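Local atomic coordinates of pectinesterase A (Erwinia chrysanthemi, PDB entry 2NTP), a protein that hydrolyses the methyl esters of pectin, releasing methanol and leaving galacturonate units, a step thought to begin the maceration of plant tissue by this soft-rot bacterium. Residues I39-Y44 against K58-N63; E46-T51 against A65-A70. All coordinates share one frame; numbering follows the deposited sequence.

Contact 1 of 2, residues I39-Y44 against K58-N63; sequences IKNGVY and KGESRN
Equivalent turns of two successive coils stack here, at a corner of the fold where one sheet ends and the next begins, and the contact is mostly polar. It opens as ordinary parallel pairing between the ends of strands 35-39 and 55-59. Ile39 N donates to Lys58 O at 2.8 Å, and Ile39 O in turn accepts from Glu60 N, also at 2.8 Å, while Gly59 CA brings a C-H to 3.3 Å from the same Ile39 O. Past this point the main chains part, and side chains take over. Glu60 has CG anti to its backbone N (chi1 179°) and stays extended, so its carboxylate crosses to the neighbouring turn. There OE1 takes the N-H of Asn41 at 2.8 Å in an almost straight bond (176°), met from above the carboxylate plane.

This is the coil-on-coil stacking of the right-handed parallel beta-helix of pectinesterases, in which each turn rests on its counterpart one coil along. Asn41 suits its corner because its flat amide lies over the Glu60 carboxylate, the planes 3° apart and ND2 3.3 Å from Glu60 CD. Its OD1 meanwhile accepts the hydroxyl of Ser61, OG to OD1 2.8 Å. Ser61 OG sits between its own N and carbonyl carbon and also bonds to Gly64 N, which ties the hydroxyl to its own turn as well. The Lys40 chain crosses the acid obliquely, CD 3.4 Å from Glu60 OE1, but its ammonium forms a salt bridge with Asp14; with NZ 5.2 Å from OE1, it may still help stabilise the carboxylate's charge.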
# COMPACT_ATOMS: atom_id res chain seq x y z
N ILE A 39 12.47 -5.58 -17.22
CA ILE A 39 13.12 -4.33 -16.86
C ILE A 39 14.48 -4.62 -16.24
O ILE A 39 14.57 -5.13 -15.13
CB ILE A 39 12.24 -3.50 -15.88
CG1 ILE A 39 10.85 -3.25 -16.48
CG2 ILE A 39 12.92 -2.18 -15.53
CD1 ILE A 39 9.80 -2.77 -15.47
N LYS A 40 15.55 -4.31 -16.98
CA LYS A 40 16.91 -4.52 -16.47
C LYS A 40 17.24 -3.55 -15.34
O LYS A 40 16.63 -2.48 -15.25
CB LYS A 40 17.94 -4.40 -17.61
CG LYS A 40 17.82 -5.46 -18.69
CD LYS A 40 18.41 -6.80 -18.24
CE LYS A 40 18.68 -7.72 -19.42
NZ LYS A 40 19.85 -7.27 -20.23
N ASN A 41 18.20 -3.93 -14.50
CA ASN A 41 18.63 -3.13 -13.35
C ASN A 41 18.86 -1.66 -13.69
O ASN A 41 19.45 -1.34 -14.72
CB ASN A 41 19.88 -3.72 -12.69
CG ASN A 41 19.60 -4.98 -11.90
OD1 ASN A 41 18.50 -5.18 -11.39
ND2 ASN A 41 20.60 -5.85 -11.79
N GLY A 42 18.39 -0.79 -12.81
CA GLY A 42 18.51 0.65 -12.99
C GLY A 42 17.41 1.35 -12.22
O GLY A 42 16.44 0.71 -11.80
N VAL A 43 17.58 2.65 -12.02
CA VAL A 43 16.56 3.48 -11.37
C VAL A 43 15.84 4.27 -12.46
O VAL A 43 16.43 5.13 -13.13
CB VAL A 43 17.15 4.43 -10.30
CG1 VAL A 43 16.06 5.30 -9.68
CG2 VAL A 43 17.86 3.63 -9.21
N TYR A 44 14.57 3.95 -12.65
CA TYR A 44 13.74 4.57 -13.67
C TYR A 44 12.86 5.63 -13.03
O TYR A 44 11.92 5.31 -12.30
CB TYR A 44 12.94 3.50 -14.42
CG TYR A 44 13.83 2.47 -15.08
CD1 TYR A 44 14.34 1.39 -14.36
CD2 TYR A 44 14.19 2.60 -16.42
CE1 TYR A 44 15.18 0.45 -14.96
CE2 TYR A 44 15.03 1.67 -17.03
CZ TYR A 44 15.52 0.60 -16.30
OH TYR A 44 16.34 -0.32 -16.91
N LYS A 58 8.45 -7.55 -15.17
CA LYS A 58 9.42 -8.38 -14.46
C LYS A 58 10.76 -7.66 -14.40
O LYS A 58 11.38 -7.43 -15.44
CB LYS A 58 9.58 -9.75 -15.14
CG LYS A 58 10.45 -10.73 -14.36
CD LYS A 58 10.54 -12.08 -15.05
CE LYS A 58 11.46 -13.03 -14.31
NZ LYS A 58 11.43 -14.41 -14.88
N GLY A 59 11.18 -7.29 -13.19
CA GLY A 59 12.48 -6.65 -13.00
C GLY A 59 13.59 -7.68 -12.93
O GLY A 59 13.35 -8.85 -12.60
N GLU A 60 14.80 -7.25 -13.26
CA GLU A 60 15.99 -8.10 -13.20
C GLU A 60 16.27 -8.59 -11.78
O GLU A 60 16.68 -9.74 -11.58
CB GLU A 60 17.21 -7.36 -13.78
CG GLU A 60 18.52 -8.16 -13.73
CD GLU A 60 19.66 -7.50 -14.48
OE1 GLU A 60 19.47 -6.41 -15.07
OE2 GLU A 60 20.77 -8.09 -14.48
N SER A 61 16.03 -7.72 -10.80
CA SER A 61 16.20 -8.03 -9.38
C SER A 61 15.39 -7.02 -8.59
O SER A 61 15.27 -5.86 -9.01
CB SER A 61 17.67 -7.96 -8.97
OG SER A 61 18.16 -6.62 -9.03
N ARG A 62 14.84 -7.44 -7.45
CA ARG A 62 14.16 -6.52 -6.55
C ARG A 62 15.11 -5.42 -6.06
O ARG A 62 14.74 -4.25 -6.02
CB ARG A 62 13.55 -7.26 -5.36
CG ARG A 62 12.55 -6.41 -4.57
CD ARG A 62 11.90 -7.23 -3.49
NE ARG A 62 12.64 -7.19 -2.23
CZ ARG A 62 12.31 -7.91 -1.16
NH1 ARG A 62 11.26 -8.73 -1.21
NH2 ARG A 62 13.03 -7.81 -0.05
N ASN A 63 16.33 -5.82 -5.70
CA ASN A 63 17.32 -4.87 -5.20
C ASN A 63 17.71 -3.79 -6.21
O ASN A 63 17.95 -2.64 -5.84
CB ASN A 63 18.58 -5.60 -4.71
CG ASN A 63 18.43 -6.20 -3.31
OD1 ASN A 63 19.36 -6.86 -2.81
ND2 ASN A 63 17.29 -5.97 -2.66

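Contact 2 of 2, residues E46-T51 against A65-A70; sequences ERLTIT and AVIAAA
Apolar packing carries most of this buried contact, which joins strands of two different sheets, 48-50 and 65-69, beside helix 21-26 near the end of the beta-helix. Leu48 and Ile67 cross at about a right angle, with Leu48 CD1 4.1 Å from Ile67 CG2. Both have the first branch anti to the carbonyl carbon (CG of Leu48, chi1 -52°, and CG1 of Ile67, chi1 -48°), which leaves Ile67 CG2 beside its own carbonyl carbon, turned to the leucine methyl. Ile21 of the helix and Ile91 of strand 91-93 pack on both residues, so branched aliphatic side chains suit this interior. The next pairing is tighter: Arg47, like Glu46 in the turn leading into strand 48-50, lays its methylenes along Ala69, with CG 3.5 Å from Ala69 CB, and a single methyl leaves room for the bulky chain to pass.

Hydrogen bonding between the segments is slight. Glu46 N reaches Ala68 O at 3.2 Å in a weak, bent bond (125°), and that oxygen also accepts from Asn45 ND2. Glu46 O lies 3.9 Å from Ile67 CG2 and 3.8 Å from Ala69 CB, and has no hydrogen-bonding partner in the model.

The Glu46 carboxylate accepts from Ile21 N and Ala22 N at the start of helix 21-26, whose N-terminal end probably favours the ionised acid. Arg47 NH2 donates to Gly87 O and Ser89 O, while its guanidinium makes a cation-pi contact with Trp83. Segment 46-51 is therefore held against 65-70 chiefly by methyl and methylene groups, while its charged ends bond to helix 21-26 and to Gly87 and Ser89.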
# COMPACT_ATOMS: atom_id res chain seq x y z
N GLU A 46 10.15 7.52 -13.29
CA GLU A 46 8.94 7.52 -14.09
C GLU A 46 7.71 7.40 -13.22
O GLU A 46 7.76 6.79 -12.14
CB GLU A 46 8.95 6.35 -15.08
CG GLU A 46 10.11 6.36 -16.06
CD GLU A 46 9.99 5.27 -17.09
OE1 GLU A 46 8.92 5.17 -17.71
OE2 GLU A 46 10.98 4.53 -17.29
N ARG A 47 6.61 7.98 -13.70
CA ARG A 47 5.29 7.74 -13.14
C ARG A 47 4.46 7.03 -14.20
O ARG A 47 4.47 7.43 -15.38
CB ARG A 47 4.65 9.06 -12.72
CG ARG A 47 5.52 9.87 -11.76
CD ARG A 47 4.78 11.08 -11.24
NE ARG A 47 3.63 10.66 -10.45
CZ ARG A 47 2.55 11.41 -10.22
NH1 ARG A 47 2.44 12.63 -10.72
NH2 ARG A 47 1.57 10.91 -9.49
N LEU A 48 3.77 5.98 -13.79
CA LEU A 48 3.06 5.11 -14.72
C LEU A 48 1.59 4.93 -14.35
O LEU A 48 1.25 4.82 -13.17
CB LEU A 48 3.73 3.73 -14.79
CG LEU A 48 5.24 3.69 -15.05
CD1 LEU A 48 5.79 2.30 -14.76
CD2 LEU A 48 5.57 4.12 -16.48
N THR A 49 0.74 4.90 -15.37
CA THR A 49 -0.67 4.54 -15.19
C THR A 49 -0.96 3.39 -16.14
O THR A 49 -0.80 3.51 -17.35
CB THR A 49 -1.62 5.72 -15.45
OG1 THR A 49 -1.31 6.78 -14.54
CG2 THR A 49 -3.08 5.31 -15.26
N ILE A 50 -1.36 2.26 -15.56
CA ILE A 50 -1.60 1.03 -16.32
C ILE A 50 -3.08 0.89 -16.64
O ILE A 50 -3.89 0.74 -15.73
CB ILE A 50 -1.10 -0.22 -15.54
CG1 ILE A 50 0.38 -0.10 -15.15
CG2 ILE A 50 -1.42 -1.50 -16.31
CD1 ILE A 50 1.31 0.34 -16.26
N THR A 51 -3.42 0.93 -17.92
CA THR A 51 -4.81 0.85 -18.35
C THR A 51 -5.05 -0.35 -19.27
O THR A 51 -6.18 -0.62 -19.66
CB THR A 51 -5.27 2.13 -19.08
OG1 THR A 51 -4.42 2.37 -20.21
CG2 THR A 51 -5.24 3.33 -18.13
N ALA A 65 16.23 -3.21 -9.74
CA ALA A 65 15.28 -2.68 -10.70
C ALA A 65 14.25 -1.83 -9.96
O ALA A 65 13.39 -2.36 -9.27
CB ALA A 65 14.60 -3.80 -11.48
N VAL A 66 14.38 -0.51 -10.11
CA VAL A 66 13.60 0.45 -9.30
C VAL A 66 12.82 1.41 -10.18
O VAL A 66 13.36 1.99 -11.13
CB VAL A 66 14.53 1.28 -8.34
CG1 VAL A 66 13.70 2.20 -7.45
CG2 VAL A 66 15.39 0.37 -7.48
N ILE A 67 11.54 1.58 -9.85
CA ILE A 67 10.68 2.59 -10.47
C ILE A 67 10.36 3.60 -9.38
O ILE A 67 9.80 3.25 -8.35
CB ILE A 67 9.37 1.98 -11.03
CG1 ILE A 67 9.69 0.73 -11.87
CG2 ILE A 67 8.57 3.02 -11.81
CD1 ILE A 67 8.47 -0.11 -12.27
N ALA A 68 10.74 4.86 -9.60
CA ALA A 68 10.68 5.86 -8.54
C ALA A 68 10.32 7.25 -9.04
O ALA A 68 10.76 7.68 -10.11
CB ALA A 68 12.01 5.91 -7.79
N ALA A 69 9.50 7.95 -8.26
CA ALA A 69 9.22 9.36 -8.47
C ALA A 69 8.84 10.01 -7.15
O ALA A 69 8.33 9.33 -6.25
CB ALA A 69 8.11 9.55 -9.50
N ALA A 70 9.09 11.31 -7.03
CA ALA A 70 8.76 12.05 -5.81
C ALA A 70 7.54 12.94 -6.02
O ALA A 70 7.60 13.93 -6.76
CB ALA A 70 9.96 12.87 -5.35

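In the fold
From the N terminus, the chain leaves strand 35-39, turns through 40-41 into strand 42-45, bends again into strand 48-50, and returns along strand 55-59. Contact 1 closes this coil, bringing the turn after 55-59 onto the turn after 35-39. The next coil, begun by 55-59, continues into strand 65-69, and contact 2 ties it back to segment 46-51, which leads into strand 48-50 of the coil before. Since the segments alternate along the chain, the two closures cross rather than nest. They are also directly coupled: strand 42-45 lies beside 65-69, with probable backbone hydrogen bonds from Val66 to Gly42 and Tyr44. Together they join all three sheets of the beta-helix at this end.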